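Local coordinates for putative gdp-fucose protein o-fucosyltransferase 1 (Caenorhabditis elegans, PDB 3ZY2) that binds guanosine-5'-diphosphate and belongs to the GDP-fucose protein O-fucosyltransferase family of the GT-B clan, at residues K202-S206 with A207-K211; H291-D294 with E295-A299. All coordinates share one frame; numbering follows the deposited sequence.

Contact 1 of 2, residues K202-S206 with A207-K211; sequences KKFIS and ANLAK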
# COMPACT_ATOMS: atom_id res chain seq x y z
N LYS A 202 2.28 -32.23 24.80
CA LYS A 202 2.78 -33.53 25.22
C LYS A 202 1.77 -34.22 26.12
O LYS A 202 1.50 -35.42 25.97
CB LYS A 202 4.12 -33.39 25.93
CG LYS A 202 5.26 -33.02 25.01
CD LYS A 202 6.54 -32.74 25.79
CE LYS A 202 7.73 -32.54 24.85
NZ LYS A 202 9.04 -32.34 25.56
N LYS A 203 1.17 -33.48 27.06
CA LYS A 203 0.21 -34.07 27.98
C LYS A 203 -1.04 -34.54 27.27
O LYS A 203 -1.55 -35.62 27.57
CB LYS A 203 -0.18 -33.10 29.10
CG LYS A 203 0.83 -33.01 30.21
CD LYS A 203 0.21 -32.25 31.38
CE LYS A 203 1.22 -31.97 32.50
NZ LYS A 203 2.31 -31.08 32.06
N PHE A 204 -1.53 -33.75 26.31
CA PHE A 204 -2.74 -34.15 25.60
C PHE A 204 -2.48 -35.42 24.79
O PHE A 204 -3.31 -36.33 24.75
CB PHE A 204 -3.24 -33.03 24.67
CG PHE A 204 -4.55 -33.36 24.00
CD1 PHE A 204 -4.58 -34.05 22.77
CD2 PHE A 204 -5.77 -33.02 24.60
CE1 PHE A 204 -5.80 -34.38 22.17
CE2 PHE A 204 -6.97 -33.33 23.99
CZ PHE A 204 -6.99 -34.01 22.78
N ILE A 205 -1.32 -35.46 24.11
CA ILE A 205 -0.96 -36.64 23.32
C ILE A 205 -0.88 -37.88 24.24
O ILE A 205 -1.49 -38.92 23.97
CB ILE A 205 0.34 -36.40 22.53
CG1 ILE A 205 0.08 -35.34 21.46
CG2 ILE A 205 0.85 -37.69 21.87
CD1 ILE A 205 1.36 -34.61 21.02
N SER A 206 -0.11 -37.76 25.32
CA SER A 206 0.09 -38.90 26.20
C SER A 206 -1.25 -39.43 26.74
O SER A 206 -1.49 -40.63 26.75
CB SER A 206 1.02 -38.50 27.35
OG SER A 206 1.29 -39.59 28.20
N ALA A 207 -2.13 -38.52 27.16
CA ALA A 207 -3.40 -38.92 27.78
C ALA A 207 -4.42 -39.44 26.81
O ALA A 207 -5.24 -40.33 27.15
CB ALA A 207 -4.00 -37.75 28.54
N ASN A 208 -4.41 -38.90 25.59
CA ASN A 208 -5.51 -39.10 24.65
C ASN A 208 -5.22 -39.82 23.35
O ASN A 208 -6.15 -40.38 22.76
CB ASN A 208 -6.19 -37.77 24.34
CG ASN A 208 -6.70 -37.09 25.58
OD1 ASN A 208 -7.69 -37.52 26.18
ND2 ASN A 208 -6.02 -36.03 25.99
N LEU A 209 -3.98 -39.75 22.88
CA LEU A 209 -3.67 -40.10 21.49
C LEU A 209 -2.68 -41.26 21.41
O LEU A 209 -1.46 -41.06 21.44
CB LEU A 209 -3.14 -38.87 20.74
CG LEU A 209 -4.12 -37.69 20.61
CD1 LEU A 209 -3.39 -36.46 20.05
CD2 LEU A 209 -5.31 -38.07 19.73
N ALA A 210 -3.22 -42.47 21.29
CA ALA A 210 -2.37 -43.65 21.08
C ALA A 210 -1.62 -43.47 19.76
O ALA A 210 -2.15 -42.96 18.75
CB ALA A 210 -3.20 -44.94 21.08
N LYS A 211 -0.34 -43.85 19.78
CA LYS A 211 0.53 -43.68 18.61
C LYS A 211 0.62 -44.96 17.79
O LYS A 211 0.49 -46.06 18.31
CB LYS A 211 1.90 -43.23 19.07
CG LYS A 211 1.89 -41.74 19.56
CD LYS A 211 3.20 -41.30 20.21
CE LYS A 211 4.35 -41.14 19.20
NZ LYS A 211 4.06 -40.08 18.19
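Asn-208 lays its side chain over one face of the Phe-204 ring and at the same time holds that residue's carbonyl. ND2 of Asn-208 comes closest to CD2 of Phe-204, at 3.3 Å, offset toward the rim; the amide and ring planes are 39° apart, so the two groups are not stacked flat. Over the same face, CB of Asn-208 makes a CH-pi contact 4.2 Å from the Phe-204 ring centroid. The carbonyl oxygen of Phe-204 takes two bonds from one residue: Asn-208 ND2 donates to it at 3.0 Å, on a lone pair in the carbonyl plane, and Asn-208 N bonds to it at 2.9 Å. Phe-204 can present its ring to the amide because CG stands beside its own carbonyl carbon (chi1 -175°). Leu-209 arrives at the ring edge, its CD1 3.8 Å from Phe-204 CD1, and the same methyl meets CG1 of Ile-205 at 3.9 Å. One methyl thus bridges two residues of the preceding turn. Behind these side chains the last helical bonds set the spacing: Ala-207 N binds Lys-203 O, and Leu-209 N binds Ile-205 O at 2.8 Å, just where the backbone leaves helical geometry. Farther out, Phe-204 and Ile-205 rest on Ile-321 of helix 315-324, Leu-209 on Phe-284, and Lys-211 makes a salt bridge with Asp-326. This is the C-terminal end of helix 195-208, which leads into central strand 213-218 of a Rossmann-like domain.

Contact 2 of 2, residues H291-D294 with E295-A299; sequences HMID and EINEA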
# COMPACT_ATOMS: atom_id res chain seq x y z
N HIS A 291 -15.52 -29.94 14.27
CA HIS A 291 -14.51 -31.02 14.44
C HIS A 291 -14.95 -32.38 13.90
O HIS A 291 -14.14 -33.30 13.79
CB HIS A 291 -14.09 -31.17 15.91
CG HIS A 291 -13.51 -29.93 16.51
ND1 HIS A 291 -12.17 -29.78 16.79
CD2 HIS A 291 -14.10 -28.78 16.89
CE1 HIS A 291 -11.96 -28.58 17.30
NE2 HIS A 291 -13.11 -27.95 17.37
N MET A 292 -16.23 -32.53 13.59
CA MET A 292 -16.74 -33.75 12.99
C MET A 292 -16.42 -35.01 13.80
O MET A 292 -16.27 -36.07 13.22
CB MET A 292 -16.19 -33.92 11.56
CG MET A 292 -16.71 -32.90 10.55
SD MET A 292 -15.93 -33.12 8.94
CE MET A 292 -16.60 -34.72 8.48
N ILE A 293 -16.34 -34.89 15.13
CA ILE A 293 -15.91 -36.01 15.99
C ILE A 293 -16.83 -37.22 15.85
O ILE A 293 -16.35 -38.33 15.62
CB ILE A 293 -15.73 -35.61 17.50
CG1 ILE A 293 -14.63 -34.57 17.66
CG2 ILE A 293 -15.42 -36.83 18.39
CD1 ILE A 293 -13.24 -35.02 17.23
N ASP A 294 -18.14 -37.01 15.97
CA ASP A 294 -19.05 -38.15 15.87
C ASP A 294 -19.01 -38.78 14.49
O ASP A 294 -18.99 -40.02 14.38
CB ASP A 294 -20.48 -37.75 16.24
CG ASP A 294 -20.64 -37.46 17.73
OD1 ASP A 294 -19.72 -37.77 18.52
OD2 ASP A 294 -21.70 -36.95 18.12
N GLU A 295 -18.97 -37.95 13.44
CA GLU A 295 -18.91 -38.46 12.07
C GLU A 295 -17.61 -39.23 11.81
O GLU A 295 -17.61 -40.31 11.21
CB GLU A 295 -19.08 -37.34 11.02
CG GLU A 295 -20.43 -36.63 11.03
CD GLU A 295 -20.48 -35.41 11.95
OE1 GLU A 295 -19.69 -35.31 12.92
OE2 GLU A 295 -21.33 -34.54 11.69
N ILE A 296 -16.48 -38.69 12.28
CA ILE A 296 -15.22 -39.38 12.11
C ILE A 296 -15.20 -40.68 12.91
O ILE A 296 -14.76 -41.71 12.41
CB ILE A 296 -14.01 -38.49 12.45
CG1 ILE A 296 -13.93 -37.34 11.45
CG2 ILE A 296 -12.70 -39.29 12.42
CD1 ILE A 296 -13.06 -36.19 11.94
N ASN A 297 -15.70 -40.63 14.15
CA ASN A 297 -15.79 -41.84 14.97
C ASN A 297 -16.58 -42.97 14.33
O ASN A 297 -16.16 -44.13 14.40
CB ASN A 297 -16.32 -41.52 16.37
CG ASN A 297 -15.24 -40.96 17.26
OD1 ASN A 297 -14.06 -41.02 16.93
ND2 ASN A 297 -15.64 -40.40 18.40
N GLU A 298 -17.70 -42.64 13.68
CA GLU A 298 -18.48 -43.64 12.95
C GLU A 298 -17.62 -44.24 11.85
O GLU A 298 -17.55 -45.46 11.70
CB GLU A 298 -19.76 -43.01 12.36
CG GLU A 298 -20.68 -43.97 11.62
CD GLU A 298 -21.34 -45.01 12.53
OE1 GLU A 298 -21.33 -44.83 13.77
OE2 GLU A 298 -21.87 -46.01 11.99
N ALA A 299 -16.93 -43.39 11.10
CA ALA A 299 -16.10 -43.84 9.99
C ALA A 299 -14.91 -44.71 10.42
O ALA A 299 -14.44 -45.57 9.67
CB ALA A 299 -15.65 -42.66 9.13
O HOH W 1 -18.65 -40.50 18.64
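The amide of Asn-297 has Ile-293 over one face: the carbonyl oxygen of Ile-293 stands 3.3 Å from CG of Asn-297, and the methyl CG2 of Ile-293 lies 3.6 Å from ND2 of Asn-297. These two side chains run side by side, one helical turn apart and pointing the same way. The amide's two ends are held differently. ND2 of Asn-297 donates to a water at 3.0 Å, and that water donates to OD1 of Asp-294 at 2.9 Å, bridging an amide and a carboxylate three residues apart; OD1 of Asn-297 accepts from the backbone N of Ala-307, which fixes the rotation of the group. The carboxylate of Glu-295 also comes back over the turn. Its chain bends at chi2 (90°), bringing OE1 to 3.3 Å from CA of the N-cap residue Met-292, which lies well off the carboxylate plane, not at its edge. Asp-294 and Glu-295 both lie in the first turn, where the helix N terminus would probably favour their negative charge. On the buried side CD1 of Ile-296 packs against CB of Met-292 at 3.9 Å. Successive backbone bonds close the turn: Ile-296 N to Met-292 O at 2.8 Å, then Asn-297 N to Ile-293 O and Glu-298 N to Asp-294 O. Around it, Met-292 and Ile-296 face helix 264-278, Ile-293 and Ile-296 touch Val-285, and Glu-298 pairs with Lys-301. His-291, just ahead of the helix, packs near Asp-313 of the guanosine-5'-diphosphate pocket. The arrangement is the N-terminal start of the helix in a beta-alpha-beta crossover, strand 282-287, helix 293-300, strand 307-308.

Overall arrangement
From the N terminus, contact 1 comes first, at the end of helix 195-208 just before strand 213-218. Contact 2 opens later in the chain, where the connection after strand 282-287 becomes helix 293-300. Each closes only a turn of its own helix; they lie in series, neither nested nor crossing. The centres of contact 1 and contact 2 are about 19 Å apart, and the nearest atoms of contact 1 and contact 2 are about 8 Å apart, without touching. Both contacts lean on strand 282-287. Contact 1 adds helix 315-324, contact 2 helix 264-278 and the edge strand 307-308 of the same five-stranded parallel sheet.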